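Local coordinates for ZmpA Glycopeptidase (Clostridium perfringens, PDB 6XSX), which is a metalloprotease of the peptidase M60 family that acts as a glycopeptidase, represented here by its catalytic module, at residues 279-282 with 283-287; 370-373 with 374-378; 402-405 with 406-410. All blocks are in the same frame, centred on the assembly; numbering follows the deposited sequence.

Contact 1: 279-282 with 283-287; sequences FMHE and MGHNF
The carbonyl O of Phe279 accepts a hydrogen bond from Met283 N at 3.2 Å, a regular turn of helix 277-286. Met280 repeats this one residue on, its O taking the N-H of Gly284 at 2.8 Å. The side chains of Met280 and Met283 run side by side on one flank of the helix, with Met280 CE 4.0 Å from Met283 SD. His281 O accepts from His285 N, and the two imidazoles leave the same helix face. His281 has its CG anti to the backbone N (chi1 169°), which swings the ring along the helix toward His285. The ring planes stand 78° apart. His281 NE2 comes within 2.9 Å of His285 NE2. Glu282 folds back at chi2 (-43°) and lies beside His285. Its OE1 meets the edge of that ring, 3.5 Å from His285 CD2. His281, Glu282 and His285 form an HExxH pattern, consistent with the zinc-binding helix of an M60 peptidase, where the two histidines would bind metal. No metal is bound to them here. Behind the motif, Met280 and Met283 pack on helices 301-309 and 206-224. On another side Glu282, His285 and Asn286 touch Ala255 of strand 254-256, and the Asn286 amide bonds to Gly258, Tyr240 and Ile259.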
# COMPACT_ATOMS: atom_id res chain seq x y z
N PHE A 279 2.01 -2.78 -6.79
CA PHE A 279 0.88 -1.87 -6.64
C PHE A 279 0.78 -1.32 -5.22
O PHE A 279 0.59 -0.12 -5.04
CB PHE A 279 -0.44 -2.52 -7.07
CG PHE A 279 -0.68 -2.45 -8.56
CD1 PHE A 279 -1.31 -1.35 -9.13
CD2 PHE A 279 -0.23 -3.47 -9.39
CE1 PHE A 279 -1.52 -1.28 -10.50
CE2 PHE A 279 -0.44 -3.40 -10.76
CZ PHE A 279 -1.08 -2.31 -11.31
N MET A 280 0.91 -2.21 -4.23
CA MET A 280 0.62 -1.83 -2.85
C MET A 280 1.75 -1.00 -2.26
O MET A 280 1.53 -0.17 -1.39
CB MET A 280 0.30 -3.06 -2.00
CG MET A 280 -0.95 -3.78 -2.48
SD MET A 280 -2.36 -2.64 -2.68
CE MET A 280 -2.68 -2.24 -0.97
N HIS A 281 2.97 -1.18 -2.79
CA HIS A 281 4.09 -0.34 -2.38
C HIS A 281 3.80 1.12 -2.72
O HIS A 281 4.08 2.00 -1.92
CB HIS A 281 5.40 -0.86 -2.99
CG HIS A 281 6.56 0.07 -2.84
ND1 HIS A 281 7.42 0.01 -1.75
CD2 HIS A 281 7.01 1.06 -3.64
CE1 HIS A 281 8.35 0.94 -1.89
NE2 HIS A 281 8.13 1.60 -3.04
N GLU A 282 3.20 1.36 -3.89
CA GLU A 282 2.85 2.71 -4.31
C GLU A 282 1.72 3.27 -3.45
O GLU A 282 1.76 4.44 -3.09
CB GLU A 282 2.45 2.77 -5.78
CG GLU A 282 3.56 2.32 -6.72
CD GLU A 282 4.95 2.85 -6.39
OE1 GLU A 282 5.05 4.03 -6.02
OE2 GLU A 282 5.92 2.07 -6.48
N MET A 283 0.72 2.45 -3.14
CA MET A 283 -0.36 2.95 -2.30
C MET A 283 0.21 3.31 -0.93
O MET A 283 -0.16 4.34 -0.35
CB MET A 283 -1.49 1.91 -2.15
CG MET A 283 -2.63 2.40 -1.28
SD MET A 283 -4.15 1.41 -1.48
CE MET A 283 -4.60 1.88 -3.16
N GLY A 284 1.16 2.49 -0.45
CA GLY A 284 1.87 2.72 0.81
C GLY A 284 2.53 4.10 0.88
O GLY A 284 2.40 4.79 1.89
N HIS A 285 3.24 4.49 -0.19
CA HIS A 285 3.87 5.80 -0.26
C HIS A 285 2.82 6.89 -0.10
O HIS A 285 3.10 7.92 0.49
CB HIS A 285 4.52 6.03 -1.63
CG HIS A 285 5.87 5.44 -1.83
ND1 HIS A 285 6.87 5.53 -0.87
CD2 HIS A 285 6.41 4.79 -2.89
CE1 HIS A 285 7.96 4.94 -1.33
NE2 HIS A 285 7.70 4.48 -2.57
N ASN A 286 1.62 6.67 -0.66
CA ASN A 286 0.59 7.69 -0.68
C ASN A 286 -0.06 7.83 0.70
O ASN A 286 -0.60 8.88 1.03
CB ASN A 286 -0.44 7.43 -1.78
CG ASN A 286 -0.04 8.05 -3.10
OD1 ASN A 286 0.33 9.22 -3.15
ND2 ASN A 286 -0.10 7.27 -4.17
N PHE A 287 0.00 6.77 1.51
CA PHE A 287 -0.72 6.80 2.77
C PHE A 287 0.09 7.34 3.96
O PHE A 287 -0.46 7.40 5.06
CB PHE A 287 -1.40 5.46 3.08
CG PHE A 287 -2.82 5.39 2.56
CD1 PHE A 287 -3.88 5.78 3.35
CD2 PHE A 287 -3.08 4.96 1.26
CE1 PHE A 287 -5.18 5.74 2.86
CE2 PHE A 287 -4.38 4.92 0.78
CZ PHE A 287 -5.43 5.30 1.58

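Contact 2: 370-373 with 374-378; sequences EQEF and RSRDI
Ile378 has its CG1 wedged between the backbone N and the carbonyl carbon (chi1 58°), with the chain then extended at chi2, and this sends CD1 back over the ring of Phe373. The methyl sits almost exactly above the ring centre, 3.8 Å from CD1 to the Phe373 centroid and 4° off the ring normal. This is a CH-pi contact over one face. CG1 of Ile378 adds to it, 3.9 Å from Phe373 CD2, so the side chain covers the ring with two carbons. Ser375 has a chi1 of 67°, which turns its OG back onto the preceding turn. There OG donates to Gln371 O at 3.1 Å. The same carbonyl also receives weak bonds from Arg374 N and Ser375 N, so three donors gather on it as the helix ends. Arg374 N bonds more firmly to Glu370 O, at 3.0 Å. The Arg374 side chain curls along the helix, and its NH1 lies 3.7 Å from Gln371 CG, while Gln371 NE2 bonds to Gly225 O. Glu372 and Arg376 run side by side. OE1 of Glu372 lies at the guanidinium edge, in a long salt bridge of 3.7 Å to Arg376 NE. Arg376 is where the chain leaves the helix, and Asp377 then centres an inverse gamma turn that brings Ile378 back. The contact thus closes the C-terminal end of helix 365-375. Arg374 reaches the end of helix 206-224 and the loop after it, through Trp224 O, Asn233 and a cation-pi contact with Phe226. Phe373 and Ile378 both pack on Ala393 of helix 383-398, and Glu372 touches Val397 of that helix.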
# COMPACT_ATOMS: atom_id res chain seq x y z
N GLU A 370 0.27 3.56 13.90
CA GLU A 370 -0.05 4.65 12.98
C GLU A 370 -0.85 5.74 13.69
O GLU A 370 -0.60 6.93 13.47
CB GLU A 370 -0.79 4.17 11.73
CG GLU A 370 0.09 3.52 10.68
CD GLU A 370 1.40 4.22 10.35
OE1 GLU A 370 1.58 4.64 9.20
OE2 GLU A 370 2.27 4.32 11.25
N GLN A 371 -1.83 5.33 14.52
CA GLN A 371 -2.67 6.26 15.27
C GLN A 371 -1.82 7.14 16.19
O GLN A 371 -2.06 8.34 16.28
CB GLN A 371 -3.77 5.53 16.04
CG GLN A 371 -4.96 5.13 15.20
CD GLN A 371 -5.87 4.19 15.95
OE1 GLN A 371 -5.48 3.63 16.97
NE2 GLN A 371 -7.08 3.99 15.43
N GLU A 372 -0.82 6.55 16.86
CA GLU A 372 0.03 7.33 17.75
C GLU A 372 0.77 8.43 16.99
O GLU A 372 0.86 9.56 17.47
CB GLU A 372 1.04 6.46 18.50
CG GLU A 372 0.39 5.59 19.56
CD GLU A 372 -0.21 6.37 20.73
OE1 GLU A 372 0.48 7.24 21.27
OE2 GLU A 372 -1.37 6.09 21.07
N PHE A 373 1.32 8.07 15.82
CA PHE A 373 2.13 9.01 15.04
C PHE A 373 1.25 10.08 14.39
O PHE A 373 1.72 11.19 14.11
CB PHE A 373 3.03 8.27 14.05
CG PHE A 373 4.35 7.87 14.66
CD1 PHE A 373 4.53 6.60 15.19
CD2 PHE A 373 5.39 8.79 14.77
CE1 PHE A 373 5.73 6.25 15.79
CE2 PHE A 373 6.59 8.44 15.37
CZ PHE A 373 6.76 7.16 15.87
N ARG A 374 -0.02 9.75 14.15
CA ARG A 374 -0.93 10.69 13.53
C ARG A 374 -1.35 11.79 14.50
O ARG A 374 -1.65 12.90 14.06
CB ARG A 374 -2.18 10.01 12.97
CG ARG A 374 -2.12 9.80 11.47
CD ARG A 374 -3.49 9.74 10.82
NE ARG A 374 -4.38 8.72 11.36
CZ ARG A 374 -4.18 7.41 11.28
NH1 ARG A 374 -5.07 6.57 11.79
NH2 ARG A 374 -3.09 6.94 10.70
N SER A 375 -1.42 11.47 15.80
CA SER A 375 -2.12 12.37 16.69
C SER A 375 -1.25 12.89 17.84
O SER A 375 -1.74 13.60 18.71
CB SER A 375 -3.40 11.74 17.19
OG SER A 375 -3.11 10.62 18.02
N ARG A 376 0.04 12.52 17.85
CA ARG A 376 0.91 12.88 18.95
C ARG A 376 2.18 13.55 18.45
O ARG A 376 2.66 13.26 17.35
CB ARG A 376 1.21 11.67 19.85
CG ARG A 376 -0.01 11.10 20.57
CD ARG A 376 0.26 10.73 22.01
NE ARG A 376 -0.97 10.34 22.70
CZ ARG A 376 -1.77 11.16 23.39
NH1 ARG A 376 -1.49 12.45 23.50
NH2 ARG A 376 -2.86 10.68 23.96
N ASP A 377 2.71 14.44 19.30
CA ASP A 377 3.96 15.16 19.13
C ASP A 377 5.12 14.22 19.49
O ASP A 377 5.75 14.37 20.54
CB ASP A 377 3.96 16.41 20.02
CG ASP A 377 5.17 17.31 19.83
OD1 ASP A 377 5.63 17.44 18.69
OD2 ASP A 377 5.65 17.87 20.84
N ILE A 378 5.36 13.24 18.62
CA ILE A 378 6.41 12.26 18.85
C ILE A 378 7.25 12.17 17.58
O ILE A 378 6.81 12.58 16.51
CB ILE A 378 5.83 10.89 19.29
CG1 ILE A 378 4.84 10.31 18.27
CG2 ILE A 378 5.22 10.98 20.69
CD1 ILE A 378 4.37 8.90 18.60

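Contact 3: 402-405 with 406-410; sequences LSEH and FERHG
Glu404 and Arg408 lie alongside each other, pointing the same way, with carboxylate and guanidinium planes only 30° apart. Both chains are extended, so the charged ends meet one helical turn apart. The arginine approaches side-on, and a single oxygen takes both bonds: Glu404 OE1 accepts from Arg408 NE at 2.9 Å and from Arg408 NH2 at 3.1 Å. NE uses the anti lone pair of that oxygen, and OE1 stays in the guanidinium plane. On another side of the helix three rings cluster. His405 turns an edge to the face of Phe406, with its CD2 offset toward the rim and the planes 86° apart. His409 in turn points an edge at the face of His405, with centroids 5.3 Å apart. Its CD2 lies 3.2 Å from His405 O, in the plane of the His409 ring. Phe406 also touches Leu402, CE2 to CB at 4.2 Å. Gly410 ends the helix with a positive phi, in a Schellman motif. The polar ends have further partners: Glu404 OE2 pairs with Lys426, Arg408 with Asp333 and Val330 O, His405 NE2 with Pro354 O, and His409 NE2 with Gln357. The Glu404 carboxylate therefore bridges two cationic residues, which would probably favour its charged form, while His405 NE2 and His409 NE2 find acceptors on helix 347-361.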
# COMPACT_ATOMS: atom_id res chain seq x y z
N LEU A 402 10.16 -2.73 24.83
CA LEU A 402 10.63 -3.28 23.57
C LEU A 402 12.02 -2.78 23.21
O LEU A 402 12.45 -2.92 22.07
CB LEU A 402 9.60 -2.95 22.47
CG LEU A 402 8.26 -3.64 22.65
CD1 LEU A 402 7.30 -3.25 21.53
CD2 LEU A 402 8.43 -5.16 22.70
N SER A 403 12.76 -2.23 24.20
CA SER A 403 14.10 -1.72 23.94
C SER A 403 15.02 -2.83 23.42
O SER A 403 15.71 -2.63 22.42
CB SER A 403 14.68 -1.00 25.14
OG SER A 403 14.13 0.31 25.26
N GLU A 404 15.00 -3.98 24.11
CA GLU A 404 15.85 -5.11 23.74
C GLU A 404 15.52 -5.58 22.32
O GLU A 404 16.43 -5.82 21.52
CB GLU A 404 15.74 -6.23 24.78
CG GLU A 404 16.45 -7.50 24.35
CD GLU A 404 16.46 -8.61 25.39
OE1 GLU A 404 17.08 -9.66 25.12
OE2 GLU A 404 15.83 -8.43 26.45
N HIS A 405 14.22 -5.70 22.01
CA HIS A 405 13.74 -6.13 20.70
C HIS A 405 14.42 -5.31 19.60
O HIS A 405 14.97 -5.86 18.65
CB HIS A 405 12.20 -6.02 20.64
CG HIS A 405 11.62 -6.36 19.31
ND1 HIS A 405 11.49 -7.66 18.86
CD2 HIS A 405 11.13 -5.57 18.32
CE1 HIS A 405 10.96 -7.66 17.65
NE2 HIS A 405 10.72 -6.39 17.31
N PHE A 406 14.37 -3.98 19.74
CA PHE A 406 14.90 -3.10 18.72
C PHE A 406 16.43 -3.09 18.73
O PHE A 406 17.05 -3.09 17.66
CB PHE A 406 14.29 -1.70 18.85
CG PHE A 406 12.89 -1.57 18.31
CD1 PHE A 406 12.67 -1.37 16.95
CD2 PHE A 406 11.79 -1.60 19.15
CE1 PHE A 406 11.38 -1.23 16.45
CE2 PHE A 406 10.50 -1.45 18.66
CZ PHE A 406 10.30 -1.27 17.31
N GLU A 407 17.05 -3.11 19.92
CA GLU A 407 18.51 -3.11 19.93
C GLU A 407 19.07 -4.42 19.36
O GLU A 407 20.17 -4.43 18.83
CB GLU A 407 19.11 -2.53 21.21
CG GLU A 407 19.24 -3.49 22.38
CD GLU A 407 19.63 -2.84 23.70
OE1 GLU A 407 19.13 -3.32 24.74
OE2 GLU A 407 20.41 -1.87 23.70
N ARG A 408 18.28 -5.51 19.40
CA ARG A 408 18.75 -6.77 18.84
C ARG A 408 18.81 -6.70 17.31
O ARG A 408 19.54 -7.46 16.69
CB ARG A 408 17.91 -7.95 19.33
CG ARG A 408 18.21 -8.36 20.76
CD ARG A 408 17.53 -9.68 21.07
NE ARG A 408 17.97 -10.18 22.36
CZ ARG A 408 18.89 -11.12 22.53
NH1 ARG A 408 19.49 -11.68 21.48
NH2 ARG A 408 19.22 -11.48 23.75
N HIS A 409 18.03 -5.79 16.71
CA HIS A 409 18.04 -5.57 15.27
C HIS A 409 19.20 -4.65 14.87
O HIS A 409 19.39 -4.38 13.68
CB HIS A 409 16.69 -5.01 14.82
CG HIS A 409 15.64 -6.06 14.66
ND1 HIS A 409 15.41 -6.70 13.45
CD2 HIS A 409 14.77 -6.60 15.54
CE1 HIS A 409 14.43 -7.57 13.60
NE2 HIS A 409 14.02 -7.53 14.87
N GLY A 410 19.93 -4.15 15.88
CA GLY A 410 21.13 -3.36 15.68
C GLY A 410 20.87 -1.86 15.76
O GLY A 410 21.72 -1.07 15.37

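Overall arrangement
The three contacts follow one another in the chain, each on a different helix, and none touches another. Contacts 1 and 2 take in the C-terminal turns of theirs; contact 3 spans a short helix from end to end. Contact 1 holds the likely active site, and its centre is about 4 Å from the centre of the chain. Contact 2 lies near the motif-bearing helix without touching contact 1: their centres are about 20 Å apart, their nearest atoms about 5 Å. Contact 3 is plain helical packing, about 18 Å from contact 1 at the nearest atoms. Helix 383-398 packs against side chains of contacts 2 and 3, while helix 206-224 is shared by contacts 1 and 2.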